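Local coordinates for oxidoreductase, NAD-binding/iron-sulfur cluster-binding protein (Nitratireductor pacificus pht-3B, PDB 6ZXU) that acts as a catabolic reductive dehalogenase, probably removing halogen from organohalides with the help of a bound cobalamin and two [4Fe-4S] clusters, at residues A[678-681]-A[682-686]; A[302-305]-A[306-309]; A[184-187]-A[188-192]. All blocks are in the same frame, centred on the assembly; numbering follows the deposited sequence.

Contact 1. Residues A[678-681]-A[682-686]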
ATOM      1  N   ALA A 678      -0.805  16.182 -24.306  1.00 16.54           N
ATOM      2  CA  ALA A 678      -1.427  17.388 -23.785  1.00 15.62           C
ATOM      3  C   ALA A 678      -1.046  17.540 -22.302  1.00 15.23           C
ATOM      4  O   ALA A 678      -0.889  16.524 -21.587  1.00 16.99           O
ATOM      5  CB  ALA A 678      -2.920  17.318 -23.922  1.00 16.32           C
ATOM      6  N   MET A 679      -0.766  18.748 -21.872  1.00 15.12           N
ATOM      7  CA  MET A 679      -0.486  19.024 -20.462  1.00 15.29           C
ATOM      8  C   MET A 679      -1.479  20.058 -19.939  1.00 16.42           C
ATOM      9  O   MET A 679      -1.961  20.873 -20.696  1.00 16.30           O
ATOM     10  CB  MET A 679       0.936  19.497 -20.227  1.00 17.26           C
ATOM     11  CG  MET A 679       1.313  20.720 -20.974  1.00 21.06           C
ATOM     12  SD  MET A 679       2.784  21.558 -20.423  1.00 23.41           S
ATOM     13  CE  MET A 679       4.025  20.305 -20.132  1.00 25.49           C
ATOM     14  N   TYR A 680      -1.731  20.036 -18.655  1.00 15.17           N
ATOM     15  CA  TYR A 680      -2.749  20.891 -18.089  1.00 16.62           C
ATOM     16  C   TYR A 680      -2.179  21.580 -16.855  1.00 17.39           C
ATOM     17  O   TYR A 680      -2.532  21.237 -15.721  1.00 14.68           O
ATOM     18  CB  TYR A 680      -3.997  20.110 -17.772  1.00 16.13           C
ATOM     19  CG  TYR A 680      -4.617  19.517 -18.992  1.00 17.86           C
ATOM     20  CD1 TYR A 680      -5.347  20.278 -19.858  1.00 20.22           C
ATOM     21  CD2 TYR A 680      -4.348  18.209 -19.356  1.00 17.51           C
ATOM     22  CE1 TYR A 680      -5.873  19.762 -21.031  1.00 20.11           C
ATOM     23  CE2 TYR A 680      -4.819  17.681 -20.563  1.00 20.57           C
ATOM     24  CZ  TYR A 680      -5.597  18.493 -21.399  1.00 21.21           C
ATOM     25  OH  TYR A 680      -6.135  17.944 -22.593  1.00 23.25           O
ATOM     26  N   PRO A 681      -1.322  22.600 -17.088  1.00 18.95           N
ATOM     27  CA  PRO A 681      -0.850  23.390 -15.965  1.00 18.52           C
ATOM     28  C   PRO A 681      -1.987  24.272 -15.480  1.00 17.94           C
ATOM     29  O   PRO A 681      -3.021  24.301 -16.105  1.00 16.31           O
ATOM     30  CB  PRO A 681       0.293  24.198 -16.570  1.00 19.15           C
ATOM     31  CG  PRO A 681      -0.070  24.305 -18.006  1.00 20.79           C
ATOM     32  CD  PRO A 681      -0.768  23.057 -18.360  1.00 18.24           C
ATOM     33  N   PRO A 682      -1.784  25.021 -14.363  1.00 21.88           N
ATOM     34  CA  PRO A 682      -2.870  25.853 -13.833  1.00 22.29           C
ATOM     35  C   PRO A 682      -3.692  26.671 -14.826  1.00 22.97           C
ATOM     36  O   PRO A 682      -4.915  26.774 -14.668  1.00 24.00           O
ATOM     37  CB  PRO A 682      -2.153  26.730 -12.817  1.00 22.32           C
ATOM     38  CG  PRO A 682      -1.132  25.776 -12.269  1.00 23.69           C
ATOM     39  CD  PRO A 682      -0.629  25.023 -13.450  1.00 19.64           C
ATOM     40  N   ARG A 683      -3.088  27.222 -15.842  1.00 22.54           N
ATOM     41  CA  ARG A 683      -3.926  27.970 -16.735  1.00 25.52           C
ATOM     42  C   ARG A 683      -4.992  27.186 -17.459  1.00 25.86           C
ATOM     43  O   ARG A 683      -5.910  27.782 -17.960  1.00 25.75           O
ATOM     44  CB  ARG A 683      -3.107  28.744 -17.734  1.00 29.30           C
ATOM     45  CG  ARG A 683      -2.340  27.999 -18.718  1.00 31.76           C
ATOM     46  CD  ARG A 683      -1.553  28.985 -19.625  1.00 36.39           C
ATOM     47  NE  ARG A 683      -2.468  29.639 -20.538  1.00 37.43           N
ATOM     48  CZ  ARG A 683      -2.811  29.191 -21.732  1.00 43.73           C
ATOM     49  NH1 ARG A 683      -2.226  28.124 -22.219  1.00 51.99           N
ATOM     50  NH2 ARG A 683      -3.773  29.798 -22.440  1.00 56.25           N
ATOM     51  N   LEU A 684      -4.831  25.862 -17.589  1.00 22.22           N
ATOM     52  CA  LEU A 684      -5.800  25.020 -18.276  1.00 17.44           C
ATOM     53  C   LEU A 684      -6.592  24.180 -17.313  1.00 18.94           C
ATOM     54  O   LEU A 684      -7.222  23.197 -17.729  1.00 19.64           O
ATOM     55  CB  LEU A 684      -5.090  24.154 -19.319  1.00 21.02           C
ATOM     56  CG  LEU A 684      -4.392  24.961 -20.441  1.00 23.08           C
ATOM     57  CD1 LEU A 684      -3.666  24.018 -21.398  1.00 23.56           C
ATOM     58  CD2 LEU A 684      -5.466  25.717 -21.215  1.00 27.73           C
ATOM     59  N   GLN A 685      -6.578  24.555 -16.041  1.00 16.38           N
ATOM     60  CA  GLN A 685      -7.291  23.899 -15.000  1.00 18.82           C
ATOM     61  C   GLN A 685      -8.504  24.778 -14.596  1.00 20.14           C
ATOM     62  O   GLN A 685      -8.461  25.961 -14.826  1.00 20.31           O
ATOM     63  CB  GLN A 685      -6.373  23.682 -13.807  1.00 19.61           C
ATOM     64  CG  GLN A 685      -5.310  22.616 -14.070  1.00 18.82           C
ATOM     65  CD  GLN A 685      -5.865  21.195 -13.981  1.00 19.61           C
ATOM     66  OE1 GLN A 685      -6.886  20.897 -14.542  1.00 19.46           O
ATOM     67  NE2 GLN A 685      -5.133  20.294 -13.291  1.00 19.17           N
ATOM     68  N   PRO A 686      -9.510  24.201 -13.925  1.00 23.04           N
ATOM     69  CA  PRO A 686     -10.538  25.029 -13.240  1.00 22.68           C
ATOM     70  C   PRO A 686      -9.831  25.904 -12.221  1.00 21.97           C
ATOM     71  O   PRO A 686      -8.948  25.431 -11.486  1.00 22.11           O
ATOM     72  CB  PRO A 686     -11.400  24.015 -12.505  1.00 22.59           C
ATOM     73  CG  PRO A 686     -11.059  22.685 -13.113  1.00 23.06           C
ATOM     74  CD  PRO A 686      -9.699  22.754 -13.645  1.00 23.27           C
TER
HETATM   75  O   HOH W   1      -2.285  21.491 -12.957  1.00 17.70           O
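Pro681 and Leu684 close a short turn of 3-10 helix: Leu684 N donates back to Pro681 O (2.8 Å, N-H...O 157°), the donor tilted 29° from the carbonyl plane. Gln685 N repeats the step to Pro682 O at 3.1 Å, so two successive carbonyls are used and the chain bends sharply after the Pro681-Pro682 pair. Apolar contact follows from this fold. Leu684 CG lies anti to its carbonyl carbon, and the side chain runs back over the preceding residues, meeting the Tyr680 side chain at about a right angle; its CB comes to the ring edge, 3.9 Å from Tyr680 CD1. The polar ends find partners outside the turn: Tyr680 OH bonds to Glu573, and Arg683 forms a salt bridge with Glu706 of helix 700-709. The Tyr680 ring also meets Phe317, a cobalamin-binding residue, while the Gln685 side chain comes within about 4 Å of the cofactor, which places the turn against the cobalamin site. A water fastens the bent Gln685 chain to the backbone: it gives a hydrogen to Tyr680 O at 2.8 Å and accepts one from Gln685 NE2 at 3.1 Å, while Gln685 CG rests 3.5 Å from Pro681 O.

Contact 2. Residues A[302-305]-A[306-309]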
ATOM      1  N   LEU A 302      14.942  20.251 -11.398  1.00 16.92           N
ATOM      2  CA  LEU A 302      14.714  21.655 -11.034  1.00 20.04           C
ATOM      3  C   LEU A 302      13.366  21.943 -10.382  1.00 19.12           C
ATOM      4  O   LEU A 302      12.338  21.506 -10.855  1.00 17.61           O
ATOM      5  CB  LEU A 302      14.850  22.503 -12.277  1.00 21.35           C
ATOM      6  CG  LEU A 302      14.876  24.013 -12.152  1.00 23.02           C
ATOM      7  CD1 LEU A 302      16.008  24.496 -11.258  1.00 22.83           C
ATOM      8  CD2 LEU A 302      15.019  24.545 -13.575  1.00 23.61           C
ATOM      9  N   VAL A 303      13.380  22.598  -9.230  1.00 20.14           N
ATOM     10  CA  VAL A 303      12.167  23.066  -8.536  1.00 19.05           C
ATOM     11  C   VAL A 303      12.340  24.597  -8.343  1.00 19.63           C
ATOM     12  O   VAL A 303      13.306  25.071  -7.704  1.00 19.48           O
ATOM     13  CB  VAL A 303      11.994  22.369  -7.173  1.00 19.09           C
ATOM     14  CG1 VAL A 303      10.768  22.880  -6.421  1.00 21.04           C
ATOM     15  CG2 VAL A 303      11.912  20.865  -7.373  1.00 20.39           C
ATOM     16  N   VAL A 304      11.446  25.352  -8.937  1.00 16.81           N
ATOM     17  CA  VAL A 304      11.492  26.848  -8.824  1.00 16.17           C
ATOM     18  C   VAL A 304      10.275  27.254  -8.006  1.00 16.52           C
ATOM     19  O   VAL A 304       9.213  27.525  -8.552  1.00 15.71           O
ATOM     20  CB  VAL A 304      11.465  27.477 -10.228  1.00 17.49           C
ATOM     21  CG1 VAL A 304      11.673  29.007 -10.110  1.00 21.27           C
ATOM     22  CG2 VAL A 304      12.535  26.844 -11.128  1.00 18.54           C
ATOM     23  N   ARG A 305      10.451  27.320  -6.685  1.00 15.81           N
ATOM     24  CA  ARG A 305       9.327  27.508  -5.796  1.00 17.01           C
ATOM     25  C   ARG A 305       8.567  28.796  -6.056  1.00 19.37           C
ATOM     26  O   ARG A 305       7.314  28.822  -5.977  1.00 17.00           O
ATOM     27  CB  ARG A 305       9.780  27.513  -4.369  1.00 18.71           C
ATOM     28  CG  ARG A 305      10.249  26.171  -3.880  1.00 21.96           C
ATOM     29  CD  ARG A 305      10.989  26.345  -2.579  1.00 22.53           C
ATOM     30  NE  ARG A 305      11.149  25.074  -1.959  1.00 24.23           N
ATOM     31  CZ  ARG A 305      12.001  24.153  -2.385  1.00 27.60           C
ATOM     32  NH1 ARG A 305      12.766  24.336  -3.466  1.00 25.86           N
ATOM     33  NH2 ARG A 305      12.020  23.010  -1.751  1.00 27.52           N
ATOM     34  N   GLN A 306       9.269  29.878  -6.421  1.00 17.07           N
ATOM     35  CA  GLN A 306       8.557  31.132  -6.675  1.00 19.11           C
ATOM     36  C   GLN A 306       7.690  31.079  -7.910  1.00 19.36           C
ATOM     37  O   GLN A 306       6.834  31.927  -8.070  1.00 21.72           O
ATOM     38  CB  GLN A 306       9.519  32.309  -6.774  1.00 21.72           C
ATOM     39  CG  GLN A 306      10.100  32.653  -5.456  1.00 22.12           C
ATOM     40  CD  GLN A 306      11.018  33.887  -5.571  1.00 26.37           C
ATOM     41  OE1 GLN A 306      12.178  33.759  -5.886  1.00 26.95           O
ATOM     42  NE2 GLN A 306      10.454  35.016  -5.461  1.00 26.54           N
ATOM     43  N   GLU A 307       7.847  30.065  -8.765  1.00 16.70           N
ATOM     44  CA  GLU A 307       7.041  29.970  -9.964  1.00 17.97           C
ATOM     45  C   GLU A 307       5.953  28.858  -9.892  1.00 17.85           C
ATOM     46  O   GLU A 307       5.285  28.599 -10.875  1.00 18.94           O
ATOM     47  CB  GLU A 307       7.929  29.734 -11.147  1.00 17.81           C
ATOM     48  CG  GLU A 307       8.872  30.911 -11.404  1.00 24.28           C
ATOM     49  CD  GLU A 307       9.861  30.716 -12.608  1.00 31.44           C
ATOM     50  OE1 GLU A 307      10.962  31.408 -12.692  1.00 26.61           O
ATOM     51  OE2 GLU A 307       9.570  29.828 -13.483  1.00 30.56           O
ATOM     52  N   ILE A 308       5.823  28.190  -8.757  1.00 16.62           N
ATOM     53  CA  ILE A 308       4.861  27.111  -8.640  1.00 16.31           C
ATOM     54  C   ILE A 308       3.509  27.685  -8.178  1.00 18.70           C
ATOM     55  O   ILE A 308       3.416  28.132  -7.067  1.00 19.44           O
ATOM     56  CB  ILE A 308       5.332  26.018  -7.657  1.00 16.67           C
ATOM     57  CG1 ILE A 308       6.605  25.368  -8.104  1.00 14.40           C
ATOM     58  CG2 ILE A 308       4.242  24.986  -7.522  1.00 16.78           C
ATOM     59  CD1 ILE A 308       7.253  24.445  -7.082  1.00 16.47           C
ATOM     60  N   GLN A 309       2.492  27.607  -9.004  1.00 17.84           N
ATOM     61  CA  GLN A 309       1.165  28.029  -8.599  1.00 21.67           C
ATOM     62  C   GLN A 309       0.425  26.892  -7.932  1.00 22.51           C
ATOM     63  O   GLN A 309       0.595  25.719  -8.284  1.00 21.89           O
ATOM     64  CB  GLN A 309       0.345  28.469  -9.755  1.00 23.75           C
ATOM     65  CG  GLN A 309       0.808  29.686 -10.451  1.00 29.29           C
ATOM     66  CD  GLN A 309      -0.065  29.937 -11.727  1.00 39.85           C
ATOM     67  OE1 GLN A 309       0.450  30.109 -12.828  1.00 49.59           O
ATOM     68  NE2 GLN A 309      -1.368  29.924 -11.573  1.00 47.23           N
TER
HETATM   69  O   HOH W   2       5.161  29.375  -4.561  1.00 40.70           O
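With chi1 at -174°, Val304 carries CG1 beside its own carbonyl carbon, and Glu307, CG anti to its carbonyl carbon and the chain extended beyond, brings its carboxylate carbon across at a slant: Val304 CG1 lies 3.5 Å from Glu307 CD. This methyl touches the whole length of the glutamate, from CB to the carboxylate, whose OE1 is engaged in a salt bridge with Arg719. Ile308 packs on the other valine, its CD1 3.9 Å from Val303 CG1, the two side chains crossing obliquely. The backbone beneath is a 3-10 turn. Glu307 N bonds to Val304 O at 2.9 Å and Ile308 N to Arg305 O at 3.2 Å; in both, the donor stands above the carbonyl plane, by 46° and 66°. Arg305 O is gripped a second time by a water that donates at 2.6 Å and also reaches Ile308 O. Arg305 NE forms a salt bridge with Glu401. Val303 belongs to the cobalamin pocket and touches the cofactor, so one side of this surface turn helps to line it. Val304 and Glu307 pack on Leu720 of helix 713-721, and Leu302 is joined by backbone hydrogen bonding to Glu566 of strand 565-567.

Contact 3. Residues A[184-187]-A[188-192]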
ATOM      1  N   SER A 184     -14.329 -10.857   5.460  1.00 20.36           N
ATOM      2  CA  SER A 184     -15.749 -11.158   5.628  1.00 19.49           C
ATOM      3  C   SER A 184     -16.592 -10.403   4.664  1.00 21.90           C
ATOM      4  O   SER A 184     -17.499 -10.973   4.025  1.00 21.62           O
ATOM      5  CB  SER A 184     -16.179 -10.930   7.063  1.00 21.45           C
ATOM      6  OG  SER A 184     -16.177  -9.583   7.447  1.00 22.45           O
ATOM      7  N   GLY A 185     -16.265  -9.120   4.435  1.00 19.21           N
ATOM      8  CA  GLY A 185     -16.999  -8.378   3.436  1.00 17.59           C
ATOM      9  C   GLY A 185     -16.825  -8.849   2.048  1.00 18.91           C
ATOM     10  O   GLY A 185     -17.752  -8.811   1.253  1.00 19.58           O
ATOM     11  N   TYR A 186     -15.621  -9.306   1.721  1.00 19.44           N
ATOM     12  CA  TYR A 186     -15.340  -9.925   0.405  1.00 18.49           C
ATOM     13  C   TYR A 186     -16.209 -11.165   0.163  1.00 19.61           C
ATOM     14  O   TYR A 186     -16.804 -11.313  -0.915  1.00 18.57           O
ATOM     15  CB  TYR A 186     -13.846 -10.364   0.345  1.00 20.11           C
ATOM     16  CG  TYR A 186     -13.455 -11.297  -0.731  1.00 18.21           C
ATOM     17  CD1 TYR A 186     -13.681 -10.984  -2.055  1.00 17.67           C
ATOM     18  CD2 TYR A 186     -12.803 -12.483  -0.449  1.00 19.85           C
ATOM     19  CE1 TYR A 186     -13.289 -11.826  -3.073  1.00 20.39           C
ATOM     20  CE2 TYR A 186     -12.357 -13.356  -1.468  1.00 19.05           C
ATOM     21  CZ  TYR A 186     -12.584 -13.034  -2.770  1.00 20.33           C
ATOM     22  OH  TYR A 186     -12.198 -13.897  -3.773  1.00 20.23           O
ATOM     23  N   VAL A 187     -16.309 -12.053   1.175  1.00 18.99           N
ATOM     24  CA  VAL A 187     -17.145 -13.288   1.016  1.00 19.44           C
ATOM     25  C   VAL A 187     -18.652 -12.895   0.929  1.00 19.98           C
ATOM     26  O   VAL A 187     -19.383 -13.448   0.119  1.00 20.69           O
ATOM     27  CB  VAL A 187     -16.878 -14.261   2.167  1.00 21.52           C
ATOM     28  CG1 VAL A 187     -17.827 -15.446   2.167  1.00 22.05           C
ATOM     29  CG2 VAL A 187     -15.443 -14.771   2.116  1.00 21.17           C
ATOM     30  N   ARG A 188     -19.070 -11.913   1.713  1.00 18.90           N
ATOM     31  CA  ARG A 188     -20.450 -11.378   1.652  1.00 21.32           C
ATOM     32  C   ARG A 188     -20.795 -10.810   0.285  1.00 21.46           C
ATOM     33  O   ARG A 188     -21.881 -11.020  -0.235  1.00 23.29           O
ATOM     34  CB  ARG A 188     -20.692 -10.369   2.734  1.00 20.31           C
ATOM     35  CG  ARG A 188     -20.819 -10.964   4.117  1.00 22.05           C
ATOM     36  CD  ARG A 188     -21.341  -9.959   5.119  1.00 22.55           C
ATOM     37  NE  ARG A 188     -20.461  -8.761   5.281  1.00 25.06           N
ATOM     38  CZ  ARG A 188     -19.517  -8.611   6.178  1.00 20.40           C
ATOM     39  NH1 ARG A 188     -19.147  -9.602   7.033  1.00 22.51           N
ATOM     40  NH2 ARG A 188     -18.825  -7.477   6.208  1.00 24.84           N
ATOM     41  N   TRP A 189     -19.844 -10.159  -0.367  1.00 22.38           N
ATOM     42  CA  TRP A 189     -20.068  -9.669  -1.725  1.00 21.95           C
ATOM     43  C   TRP A 189     -20.094 -10.724  -2.802  1.00 21.53           C
ATOM     44  O   TRP A 189     -20.643 -10.514  -3.892  1.00 25.13           O
ATOM     45  CB  TRP A 189     -19.027  -8.609  -2.080  1.00 25.19           C
ATOM     46  CG  TRP A 189     -19.416  -7.233  -1.639  1.00 23.94           C
ATOM     47  CD1 TRP A 189     -18.992  -6.532  -0.519  1.00 22.54           C
ATOM     48  CD2 TRP A 189     -20.369  -6.406  -2.295  1.00 26.06           C
ATOM     49  NE1 TRP A 189     -19.604  -5.301  -0.480  1.00 25.02           N
ATOM     50  CE2 TRP A 189     -20.446  -5.182  -1.558  1.00 25.01           C
ATOM     51  CE3 TRP A 189     -21.161  -6.563  -3.462  1.00 26.59           C
ATOM     52  CZ2 TRP A 189     -21.308  -4.134  -1.921  1.00 27.16           C
ATOM     53  CZ3 TRP A 189     -22.035  -5.487  -3.842  1.00 28.37           C
ATOM     54  CH2 TRP A 189     -22.084  -4.299  -3.064  1.00 25.46           C
ATOM     55  N   MET A 190     -19.488 -11.883  -2.536  1.00 24.80           N
ATOM     56  CA  MET A 190     -19.556 -13.044  -3.418  1.00 24.17           C
ATOM     57  C   MET A 190     -20.883 -13.829  -3.227  1.00 26.44           C
ATOM     58  O   MET A 190     -21.214 -14.687  -4.043  1.00 21.26           O
ATOM     59  CB  MET A 190     -18.370 -13.963  -3.141  1.00 24.81           C
ATOM     60  CG  MET A 190     -17.109 -13.487  -3.831  1.00 25.37           C
ATOM     61  SD  MET A 190     -15.797 -14.765  -3.832  1.00 24.98           S
ATOM     62  CE  MET A 190     -15.585 -15.148  -2.081  1.00 21.69           C
ATOM     63  N   GLY A 191     -21.643 -13.509  -2.172  1.00 23.73           N
ATOM     64  CA  GLY A 191     -23.007 -14.018  -2.033  1.00 25.18           C
ATOM     65  C   GLY A 191     -23.178 -14.935  -0.835  1.00 27.22           C
ATOM     66  O   GLY A 191     -24.237 -15.529  -0.701  1.00 28.31           O
ATOM     67  N   PHE A 192     -22.211 -14.998   0.080  1.00 22.07           N
ATOM     68  CA  PHE A 192     -22.248 -15.927   1.190  1.00 21.06           C
ATOM     69  C   PHE A 192     -22.184 -15.211   2.474  1.00 24.59           C
ATOM     70  O   PHE A 192     -21.349 -14.308   2.653  1.00 26.07           O
ATOM     71  CB  PHE A 192     -21.061 -16.963   1.115  1.00 24.01           C
ATOM     72  CG  PHE A 192     -21.018 -17.750  -0.135  1.00 25.12           C
ATOM     73  CD1 PHE A 192     -20.468 -17.217  -1.303  1.00 26.83           C
ATOM     74  CD2 PHE A 192     -21.573 -19.020  -0.195  1.00 25.60           C
ATOM     75  CE1 PHE A 192     -20.500 -17.901  -2.503  1.00 26.26           C
ATOM     76  CE2 PHE A 192     -21.575 -19.709  -1.373  1.00 26.51           C
ATOM     77  CZ  PHE A 192     -21.021 -19.172  -2.530  1.00 26.00           C
TER
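The last turn of helix 168-190 carries regular i+4 bonds from Arg188 N to Ser184 O (2.9 Å), Trp189 N to Gly185 O and Met190 N to Tyr186 O before the chain leaves helical geometry at Gly191. Met190 reaches back along the helix to Tyr186. Its chain, extended at chi2 and then bent at chi3, lays the terminal methyl over one ring face: CE is 3.9 Å from the centroid of the Tyr186 ring and 22° off the normal, a CH-pi contact. The sulfur stands obliquely, with SD 3.7 Å from Tyr186 OH, completing a Met-aromatic pair; the hydroxyl bonds to Asn109 of helix 103-116. On another side of the helix, the Arg188 guanidinium folds back with one face over the Ser184-Gly185 peptide, NH2 coming 3.4 Å from Gly185 CA where no side chain intervenes. Backbone carbonyls fix its orientation, Phe87 O at NH2 and Leu88 O and Ala194 O at NH1. The helix ends in a Schellman motif. Phe192 N bonds to Val187 O at 3.2 Å, fairly straight at 164°, and inside that loop Gly191 N meets Arg188 O at 3.2 Å, with Gly191 at a phi of 115°. Val187 O thus takes one firm bond from Phe192 and two weak ones from Met190 and Gly191. Across the motif, Val187 CG1 packs 3.7 Å from Phe192 CB, the side chains at about a right angle, in the apolar contact that commonly accompanies this cap. Trp189 offers its ring edge to the helix, CD1 lying 3.1 Å from Gly185 O, while the indole rests on Pro342 and Leu345 of helix 342-354.

Overall arrangement
Contacts 1 and 2 are neighbours on the cobalamin side of the chain, centres 16 Å apart, and touch where Pro682 CB meets Gln309 NE2. Both are short 3-10 turns in loops, but contact 1 is partly buried and contact 2 lies at the surface. Contact 1 leans on helix 700-709 and helix 317-323, contact 2 on helix 713-721. Each also has a bridging water and charged side chains paired outside the turn. Contact 3 is different: buried, about 31 Å from contact 1 and 38 Å from contact 2 at nearest atoms, and away from the cofactors. There a regular helix end replaces the isolated turn, with Tyr186 and Trp189 set against helix 342-354, Tyr186, Val187 and Phe192 against helix 103-116, and the guanidinium held by backbone carbonyls.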